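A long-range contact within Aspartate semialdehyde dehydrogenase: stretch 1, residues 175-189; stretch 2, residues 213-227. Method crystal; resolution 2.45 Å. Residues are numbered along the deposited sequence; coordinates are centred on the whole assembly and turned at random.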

ATOM      1  N   ALA B 175       1.775  -1.062  20.893  1.00 34.49           N
ATOM      2  CA  ALA B 175       2.172  -2.481  21.095  1.00 33.39           C
ATOM      3  C   ALA B 175       1.044  -3.514  21.191  1.00 33.79           C
ATOM      4  O   ALA B 175       1.242  -4.689  20.901  1.00 34.43           O
ATOM      5  CB  ALA B 175       3.049  -2.575  22.327  1.00 32.74           C
ATOM      6  N   ALA B 176      -0.133  -3.101  21.628  1.00 36.70           N
ATOM      7  CA  ALA B 176      -1.266  -4.046  21.698  1.00 36.62           C
ATOM      8  C   ALA B 176      -1.868  -4.230  20.298  1.00 37.81           C
ATOM      9  O   ALA B 176      -2.307  -5.330  19.928  1.00 41.73           O
ATOM     10  CB  ALA B 176      -2.320  -3.591  22.713  1.00 34.27           C
ATOM     11  N   ALA B 177      -1.874  -3.161  19.505  1.00 40.74           N
ATOM     12  CA  ALA B 177      -2.356  -3.256  18.103  1.00 37.65           C
ATOM     13  C   ALA B 177      -1.506  -4.268  17.319  1.00 36.72           C
ATOM     14  O   ALA B 177      -2.035  -5.077  16.563  1.00 35.51           O
ATOM     15  CB  ALA B 177      -2.325  -1.909  17.429  1.00 33.99           C
ATOM     16  N   MET B 178      -0.192  -4.222  17.541  1.00 37.57           N
ATOM     17  CA  MET B 178       0.754  -5.125  16.887  1.00 36.96           C
ATOM     18  C   MET B 178       0.534  -6.543  17.328  1.00 37.80           C
ATOM     19  O   MET B 178       0.517  -7.478  16.531  1.00 37.25           O
ATOM     20  CB  MET B 178       2.179  -4.735  17.227  1.00 35.75           C
ATOM     21  CG  MET B 178       3.223  -5.437  16.365  1.00 38.55           C
ATOM     22  SD  MET B 178       4.773  -4.541  16.601  1.00 42.71           S
ATOM     23  CE  MET B 178       5.854  -5.041  15.303  1.00 44.40           C
ATOM     24  N   GLN B 179       0.399  -6.694  18.628  1.00 41.56           N
ATOM     25  CA  GLN B 179       0.081  -7.996  19.206  1.00 42.70           C
ATOM     26  C   GLN B 179      -1.191  -8.520  18.577  1.00 39.19           C
ATOM     27  O   GLN B 179      -1.253  -9.666  18.148  1.00 40.68           O
ATOM     28  CB  GLN B 179      -0.087  -7.875  20.718  1.00 44.01           C
ATOM     29  CG  GLN B 179       1.213  -8.046  21.471  1.00 42.74           C
ATOM     30  CD  GLN B 179       1.213  -7.387  22.838  1.00 47.07           C
ATOM     31  OE1 GLN B 179       0.177  -6.994  23.366  1.00 51.49           O
ATOM     32  NE2 GLN B 179       2.397  -7.257  23.414  1.00 51.24           N
ATOM     33  N   GLU B 180      -2.206  -7.671  18.513  1.00 37.09           N
ATOM     34  CA  GLU B 180      -3.458  -8.055  17.836  1.00 37.28           C
ATOM     35  C   GLU B 180      -3.174  -8.576  16.410  1.00 35.72           C
ATOM     36  O   GLU B 180      -3.602  -9.667  16.044  1.00 35.22           O
ATOM     37  CB  GLU B 180      -4.488  -6.902  17.828  1.00 36.51           C
ATOM     38  CG  GLU B 180      -5.913  -7.430  17.843  1.00 42.89           C
ATOM     39  CD  GLU B 180      -6.983  -6.360  17.716  1.00 51.18           C
ATOM     40  OE1 GLU B 180      -7.074  -5.755  16.633  1.00 61.91           O
ATOM     41  OE2 GLU B 180      -7.761  -6.131  18.682  1.00 52.58           O
ATOM     42  N   LEU B 181      -2.420  -7.805  15.624  1.00 31.73           N
ATOM     43  CA  LEU B 181      -2.159  -8.167  14.235  1.00 29.01           C
ATOM     44  C   LEU B 181      -1.508  -9.533  14.191  1.00 28.64           C
ATOM     45  O   LEU B 181      -1.892 -10.399  13.363  1.00 23.94           O
ATOM     46  CB  LEU B 181      -1.295  -7.115  13.506  1.00 28.00           C
ATOM     47  CG  LEU B 181      -0.644  -7.595  12.186  1.00 28.12           C
ATOM     48  CD1 LEU B 181      -1.629  -8.032  11.135  1.00 26.91           C
ATOM     49  CD2 LEU B 181       0.254  -6.530  11.603  1.00 29.18           C
ATOM     50  N   LEU B 182      -0.491  -9.716  15.033  1.00 30.04           N
ATOM     51  CA  LEU B 182       0.222 -11.021  15.082  1.00 30.45           C
ATOM     52  C   LEU B 182      -0.751 -12.119  15.418  1.00 29.15           C
ATOM     53  O   LEU B 182      -0.717 -13.175  14.844  1.00 28.35           O
ATOM     54  CB  LEU B 182       1.368 -11.025  16.080  1.00 30.67           C
ATOM     55  CG  LEU B 182       2.552 -10.110  15.753  1.00 29.42           C
ATOM     56  CD1 LEU B 182       3.472  -9.992  16.952  1.00 28.49           C
ATOM     57  CD2 LEU B 182       3.294 -10.601  14.521  1.00 29.69           C
ATOM     58  N   GLN B 183      -1.667 -11.829  16.313  1.00 31.70           N
ATOM     59  CA  GLN B 183      -2.614 -12.839  16.756  1.00 34.20           C
ATOM     60  C   GLN B 183      -3.693 -13.171  15.716  1.00 35.15           C
ATOM     61  O   GLN B 183      -3.988 -14.341  15.451  1.00 41.84           O
ATOM     62  CB  GLN B 183      -3.222 -12.389  18.067  1.00 37.16           C
ATOM     63  CG  GLN B 183      -4.508 -13.076  18.411  1.00 41.90           C
ATOM     64  CD  GLN B 183      -4.625 -13.197  19.888  1.00 46.56           C
ATOM     65  OE1 GLN B 183      -4.700 -12.190  20.586  1.00 48.55           O
ATOM     66  NE2 GLN B 183      -4.590 -14.444  20.390  1.00 47.44           N
ATOM     67  N   GLN B 184      -4.299 -12.152  15.136  1.00 36.14           N
ATOM     68  CA  GLN B 184      -5.209 -12.380  14.001  1.00 36.06           C
ATOM     69  C   GLN B 184      -4.564 -13.361  13.032  1.00 37.26           C
ATOM     70  O   GLN B 184      -5.144 -14.358  12.673  1.00 42.22           O
ATOM     71  CB  GLN B 184      -5.519 -11.082  13.267  1.00 32.18           C
ATOM     72  CG  GLN B 184      -6.345 -10.102  14.068  1.00 30.08           C
ATOM     73  CD  GLN B 184      -6.298  -8.694  13.480  1.00 31.86           C
ATOM     74  OE1 GLN B 184      -5.705  -8.483  12.409  1.00 28.65           O
ATOM     75  NE2 GLN B 184      -6.914  -7.707  14.192  1.00 29.19           N
ATOM     76  N   THR B 185      -3.339 -13.064  12.641  1.00 38.62           N
ATOM     77  CA  THR B 185      -2.606 -13.852  11.644  1.00 36.53           C
ATOM     78  C   THR B 185      -2.338 -15.289  12.111  1.00 36.37           C
ATOM     79  O   THR B 185      -2.327 -16.237  11.325  1.00 32.20           O
ATOM     80  CB  THR B 185      -1.262 -13.167  11.348  1.00 33.64           C
ATOM     81  OG1 THR B 185      -1.481 -11.762  11.251  1.00 31.17           O
ATOM     82  CG2 THR B 185      -0.650 -13.668  10.081  1.00 31.10           C
ATOM     83  N   SER B 186      -2.106 -15.423  13.405  1.00 39.22           N
ATOM     84  CA  SER B 186      -1.857 -16.724  14.014  1.00 35.98           C
ATOM     85  C   SER B 186      -3.082 -17.593  13.925  1.00 35.12           C
ATOM     86  O   SER B 186      -3.022 -18.713  13.417  1.00 33.50           O
ATOM     87  CB  SER B 186      -1.443 -16.572  15.471  1.00 35.26           C
ATOM     88  OG  SER B 186      -1.554 -17.825  16.142  1.00 38.34           O
ATOM     89  N   LEU B 187      -4.197 -17.054  14.396  1.00 35.08           N
ATOM     90  CA  LEU B 187      -5.476 -17.778  14.389  1.00 37.88           C
ATOM     91  C   LEU B 187      -5.955 -18.182  12.996  1.00 39.17           C
ATOM     92  O   LEU B 187      -6.316 -19.345  12.770  1.00 38.64           O
ATOM     93  CB  LEU B 187      -6.553 -16.941  15.057  1.00 39.85           C
ATOM     94  CG  LEU B 187      -6.298 -16.614  16.538  1.00 41.23           C
ATOM     95  CD1 LEU B 187      -7.280 -15.556  17.026  1.00 39.74           C
ATOM     96  CD2 LEU B 187      -6.392 -17.881  17.391  1.00 40.42           C
ATOM     97  N   LEU B 188      -5.927 -17.228  12.068  1.00 37.47           N
ATOM     98  CA  LEU B 188      -6.255 -17.511  10.683  1.00 37.81           C
ATOM     99  C   LEU B 188      -5.358 -18.572  10.105  1.00 40.39           C
ATOM    100  O   LEU B 188      -5.797 -19.372   9.284  1.00 42.84           O
ATOM    101  CB  LEU B 188      -6.103 -16.276   9.809  1.00 36.02           C
ATOM    102  CG  LEU B 188      -6.895 -15.073  10.219  1.00 35.44           C
ATOM    103  CD1 LEU B 188      -6.519 -13.922   9.308  1.00 38.66           C
ATOM    104  CD2 LEU B 188      -8.357 -15.381  10.104  1.00 37.32           C
ATOM    105  N   SER B 189      -4.091 -18.567  10.492  1.00 45.15           N
ATOM    106  CA  SER B 189      -3.155 -19.592  10.007  1.00 48.97           C
ATOM    107  C   SER B 189      -3.521 -20.976  10.507  1.00 47.83           C
ATOM    108  O   SER B 189      -3.282 -21.964   9.815  1.00 49.22           O
ATOM    109  CB  SER B 189      -1.706 -19.301  10.418  1.00 49.33           C
ATOM    110  OG  SER B 189      -1.294 -18.003  10.029  1.00 52.57           O
ATOM    111  N   SER B 213     -15.856 -12.318  17.324  1.00 53.88           N
ATOM    112  CA  SER B 213     -15.848 -13.189  18.490  1.00 52.69           C
ATOM    113  C   SER B 213     -14.861 -14.351  18.334  1.00 50.74           C
ATOM    114  O   SER B 213     -14.649 -15.120  19.273  1.00 51.96           O
ATOM    115  CB  SER B 213     -17.246 -13.743  18.716  1.00 51.80           C
ATOM    116  OG  SER B 213     -17.475 -14.796  17.802  1.00 52.49           O
ATOM    117  N   LYS B 214     -14.305 -14.502  17.140  1.00 47.30           N
ATOM    118  CA  LYS B 214     -13.313 -15.549  16.851  1.00 46.37           C
ATOM    119  C   LYS B 214     -11.941 -14.925  16.636  1.00 47.12           C
ATOM    120  O   LYS B 214     -10.914 -15.452  17.062  1.00 50.97           O
ATOM    121  CB  LYS B 214     -13.690 -16.295  15.580  1.00 46.74           C
ATOM    122  CG  LYS B 214     -15.034 -16.999  15.630  1.00 49.95           C
ATOM    123  CD  LYS B 214     -14.915 -18.438  16.122  1.00 53.53           C
ATOM    124  CE  LYS B 214     -16.199 -19.224  15.871  1.00 54.37           C
ATOM    125  NZ  LYS B 214     -15.886 -20.489  15.152  1.00 57.78           N
ATOM    126  N   ILE B 215     -11.953 -13.793  15.957  1.00 41.92           N
ATOM    127  CA  ILE B 215     -10.758 -13.076  15.592  1.00 39.29           C
ATOM    128  C   ILE B 215     -10.791 -11.702  16.196  1.00 38.11           C
ATOM    129  O   ILE B 215     -11.562 -10.856  15.737  1.00 39.13           O
ATOM    130  CB  ILE B 215     -10.717 -12.869  14.067  1.00 38.08           C
ATOM    131  CG1 ILE B 215     -10.650 -14.224  13.340  1.00 35.63           C
ATOM    132  CG2 ILE B 215      -9.545 -11.974  13.687  1.00 35.65           C
ATOM    133  CD1 ILE B 215      -9.582 -15.163  13.858  1.00 33.43           C
ATOM    134  N   PRO B 216      -9.934 -11.450  17.187  1.00 34.28           N
ATOM    135  CA  PRO B 216      -9.971 -10.182  17.880  1.00 33.90           C
ATOM    136  C   PRO B 216      -9.594  -9.019  16.981  1.00 32.60           C
ATOM    137  O   PRO B 216      -8.567  -9.060  16.326  1.00 29.32           O
ATOM    138  CB  PRO B 216      -8.908 -10.351  18.956  1.00 31.22           C
ATOM    139  CG  PRO B 216      -7.923 -11.243  18.327  1.00 33.09           C
ATOM    140  CD  PRO B 216      -8.731 -12.217  17.532  1.00 34.33           C
ATOM    141  N   GLN B 217     -10.429  -7.995  16.967  1.00 33.55           N
ATOM    142  CA  GLN B 217     -10.251  -6.889  16.052  1.00 33.45           C
ATOM    143  C   GLN B 217     -10.670  -5.545  16.624  1.00 37.70           C
ATOM    144  O   GLN B 217     -10.892  -4.604  15.885  1.00 40.27           O
ATOM    145  CB  GLN B 217     -11.037  -7.152  14.779  1.00 33.14           C
ATOM    146  CG  GLN B 217     -12.417  -7.734  14.984  1.00 31.38           C
ATOM    147  CD  GLN B 217     -12.964  -8.343  13.707  1.00 31.03           C
ATOM    148  OE1 GLN B 217     -13.568  -7.633  12.898  1.00 27.67           O
ATOM    149  NE2 GLN B 217     -12.749  -9.659  13.516  1.00 29.73           N
ATOM    150  N   GLN B 218     -10.775  -5.441  17.931  1.00 41.89           N
ATOM    151  CA  GLN B 218     -11.200  -4.182  18.528  1.00 46.87           C
ATOM    152  C   GLN B 218     -10.124  -3.116  18.378  1.00 49.88           C
ATOM    153  O   GLN B 218     -10.431  -1.941  18.119  1.00 51.38           O
ATOM    154  CB  GLN B 218     -11.546  -4.324  20.011  1.00 50.20           C
ATOM    155  CG  GLN B 218     -12.662  -5.307  20.371  1.00 54.59           C
ATOM    156  CD  GLN B 218     -13.702  -5.526  19.275  1.00 57.58           C
ATOM    157  OE1 GLN B 218     -13.829  -6.632  18.709  1.00 61.12           O
ATOM    158  NE2 GLN B 218     -14.449  -4.478  18.966  1.00 52.90           N
ATOM    159  N   LYS B 219      -8.872  -3.532  18.535  1.00 46.52           N
ATOM    160  CA  LYS B 219      -7.739  -2.611  18.459  1.00 47.36           C
ATOM    161  C   LYS B 219      -7.526  -2.069  17.052  1.00 42.77           C
ATOM    162  O   LYS B 219      -7.180  -0.921  16.894  1.00 44.56           O
ATOM    163  CB  LYS B 219      -6.451  -3.289  18.927  1.00 54.15           C
ATOM    164  CG  LYS B 219      -6.518  -3.901  20.315  1.00 57.28           C
ATOM    165  CD  LYS B 219      -6.528  -2.840  21.408  1.00 61.66           C
ATOM    166  CE  LYS B 219      -6.944  -3.417  22.750  1.00 64.71           C
ATOM    167  NZ  LYS B 219      -6.327  -4.756  23.011  1.00 68.61           N
ATOM    168  N   THR B 220      -7.677  -2.922  16.043  1.00 40.84           N
ATOM    169  CA  THR B 220      -7.560  -2.521  14.644  1.00 34.98           C
ATOM    170  C   THR B 220      -8.917  -2.272  14.062  1.00 35.66           C
ATOM    171  O   THR B 220      -9.017  -1.952  12.868  1.00 35.61           O
ATOM    172  CB  THR B 220      -6.867  -3.584  13.757  1.00 32.32           C
ATOM    173  OG1 THR B 220      -7.579  -4.811  13.829  1.00 28.86           O
ATOM    174  CG2 THR B 220      -5.475  -3.820  14.189  1.00 33.18           C
ATOM    175  N   VAL B 221      -9.959  -2.431  14.882  1.00 34.92           N
ATOM    176  CA  VAL B 221     -11.339  -2.135  14.480  1.00 33.93           C
ATOM    177  C   VAL B 221     -11.900  -3.171  13.509  1.00 36.53           C
ATOM    178  O   VAL B 221     -13.026  -3.653  13.689  1.00 36.83           O
ATOM    179  CB  VAL B 221     -11.449  -0.721  13.879  1.00 34.00           C
ATOM    180  CG1 VAL B 221     -12.911  -0.301  13.789  1.00 36.82           C
ATOM    181  CG2 VAL B 221     -10.686   0.277  14.724  1.00 32.45           C
ATOM    182  N   GLN B 222     -11.107  -3.497  12.475  1.00 38.98           N
ATOM    183  CA  GLN B 222     -11.354  -4.653  11.601  1.00 35.39           C
ATOM    184  C   GLN B 222     -10.098  -5.477  11.547  1.00 32.07           C
ATOM    185  O   GLN B 222      -9.046  -5.047  11.959  1.00 29.90           O
ATOM    186  CB  GLN B 222     -11.742  -4.222  10.193  1.00 36.78           C
ATOM    187  CG  GLN B 222     -12.911  -3.234  10.122  1.00 39.46           C
ATOM    188  CD  GLN B 222     -14.291  -3.879  10.291  1.00 38.36           C
ATOM    189  OE1 GLN B 222     -14.442  -5.109  10.357  1.00 33.12           O
ATOM    190  NE2 GLN B 222     -15.307  -3.036  10.360  1.00 37.23           N
ATOM    191  N   THR B 223     -10.209  -6.682  11.042  1.00 31.63           N
ATOM    192  CA  THR B 223      -9.032  -7.488  10.873  1.00 34.06           C
ATOM    193  C   THR B 223      -8.061  -6.841   9.861  1.00 35.67           C
ATOM    194  O   THR B 223      -8.443  -6.530   8.737  1.00 36.22           O
ATOM    195  CB  THR B 223      -9.415  -8.898  10.412  1.00 34.41           C
ATOM    196  OG1 THR B 223     -10.224  -9.524  11.418  1.00 34.02           O
ATOM    197  CG2 THR B 223      -8.175  -9.706  10.186  1.00 35.20           C
ATOM    198  N   LEU B 224      -6.806  -6.658  10.269  1.00 35.14           N
ATOM    199  CA  LEU B 224      -5.758  -6.105   9.397  1.00 34.18           C
ATOM    200  C   LEU B 224      -5.041  -7.196   8.595  1.00 30.68           C
ATOM    201  O   LEU B 224      -4.567  -6.957   7.482  1.00 30.91           O
ATOM    202  CB  LEU B 224      -4.762  -5.292  10.238  1.00 35.84           C
ATOM    203  CG  LEU B 224      -3.550  -4.641   9.567  1.00 36.95           C
ATOM    204  CD1 LEU B 224      -3.982  -3.792   8.389  1.00 38.36           C
ATOM    205  CD2 LEU B 224      -2.747  -3.805  10.557  1.00 34.26           C
ATOM    206  N   ALA B 225      -4.987  -8.406   9.132  1.00 27.37           N
ATOM    207  CA  ALA B 225      -4.303  -9.504   8.422  1.00 27.04           C
ATOM    208  C   ALA B 225      -5.002  -9.823   7.091  1.00 25.84           C
ATOM    209  O   ALA B 225      -6.225  -9.909   7.043  1.00 24.40           O
ATOM    210  CB  ALA B 225      -4.229 -10.766   9.286  1.00 25.46           C
ATOM    211  N   TYR B 226      -4.202 -10.031   6.046  1.00 26.86           N
ATOM    212  CA  TYR B 226      -4.689 -10.182   4.667  1.00 27.15           C
ATOM    213  C   TYR B 226      -5.638  -9.057   4.308  1.00 28.17           C
ATOM    214  O   TYR B 226      -6.615  -9.246   3.578  1.00 28.67           O
ATOM    215  CB  TYR B 226      -5.371 -11.529   4.454  1.00 28.21           C
ATOM    216  CG  TYR B 226      -4.470 -12.718   4.766  1.00 30.13           C
ATOM    217  CD1 TYR B 226      -3.369 -13.021   3.970  1.00 30.67           C
ATOM    218  CD2 TYR B 226      -4.736 -13.537   5.854  1.00 31.69           C
ATOM    219  CE1 TYR B 226      -2.546 -14.098   4.271  1.00 34.55           C
ATOM    220  CE2 TYR B 226      -3.938 -14.620   6.147  1.00 33.47           C
ATOM    221  CZ  TYR B 226      -2.842 -14.900   5.365  1.00 34.99           C
ATOM    222  OH  TYR B 226      -2.064 -15.996   5.689  1.00 43.23           O
ATOM    223  N   ASN B 227      -5.346  -7.872   4.819  1.00 27.24           N
ATOM    224  CA  ASN B 227      -6.219  -6.778   4.589  1.00 27.23           C
ATOM    225  C   ASN B 227      -5.470  -5.467   4.527  1.00 24.78           C
ATOM    226  O   ASN B 227      -4.271  -5.424   4.611  1.00 24.19           O
ATOM    227  CB  ASN B 227      -7.268  -6.776   5.696  1.00 27.77           C
ATOM    228  CG  ASN B 227      -8.547  -6.116   5.267  1.00 28.54           C
ATOM    229  OD1 ASN B 227      -8.760  -5.893   4.081  1.00 29.70           O
ATOM    230  ND2 ASN B 227      -9.395  -5.768   6.228  1.00 29.70           N
TER

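Residues 175-189 form a continuous helix, and residues 213-227 fold along it without regular secondary structure of their own. The contact buries 843 Å², summed over both sides, and its polar centre depends on two helix side chains one turn apart, Glu 180 and Gln 184, that reach backbone groups of the irregular chain.

The CA-to-CB bond of Glu 180 points toward the second stretch. With chi1 at -150° and chi2 at -175°, both t, the side chain is extended and carries the carboxylate to two consecutive amides. Lys 219 N donates to Glu 180 OE2 at 2.8 Å (N-H...O angle 157°), and Thr 220 N donates to Glu 180 OE1 at 3.0 Å (145°). Each oxygen thus accepts from a different peptide. Distance alone would suggest a third bond, because Gln 218 N lies 3.2 Å from Glu 180 OE2, but the angle is poor and the pair is not hydrogen-bonded.

Gln 184 starts differently. Its CA-to-CB bond points sideways, and chi1 of -68° (m) followed by chi2 of 164° (t) brings the amide end nearer the other chain. There both ends of the amide are used. NE2 of Gln 184 donates to Pro 216 O at 3.0 Å (156°) and to Thr 220 OG1 at 3.0 Å (153°). On the acceptor side, Leu 224 N donates to Gln 184 OE1 at 3.0 Å (143°), while the bond from Ala 225 N to the same OE1 is weak, at 3.4 Å despite an angle of 158°. One side chain therefore ties together segments of the loop that are well separated in sequence.

Thr 220, with chi1 at 58° (p), is oriented to join this network. Its OG1 accepts from Gln 184 and donates to Gln 222 O over a very short 2.4 Å, a value to be read with caution at 2.45 Å resolution. The hydroxyl consequently links the helix amide to the loop's own backbone.

Apolar packing continues toward the later part of the helix. The CA-to-CB bonds of Leu 187 and Leu 188 both point toward the loop, and the two residues share the m,t conformation. Ile 215, m at both chi angles, brings its end nearer the helix: its CD1 lies 3.7 Å from Leu 187 CB and 4.0 Å from Leu 188 CD2. The other methyl of Leu 188, CD1, is 3.9 Å from Ala 225 CB and 3.9 Å from Tyr 226 CD2, meeting the tyrosine ring at its edge, near the ring plane. Leu 187 CD1 also packs against Pro 216 CD at 3.7 Å.

Leu 181 is t,p; its CA-to-CB bond points sideways, yet its end approaches the loop, with CD2 4.2 Å from Leu 224 CD2 and CD1 4.2 Å from Ala 225 CB. Thr 185 directs its hydroxyl back to its own helix: at chi1 -42° (m), Thr 185 OG1 donates to Leu 181 O at 2.5 Å. That same OG1 is 3.5 Å from Ala 225 CB.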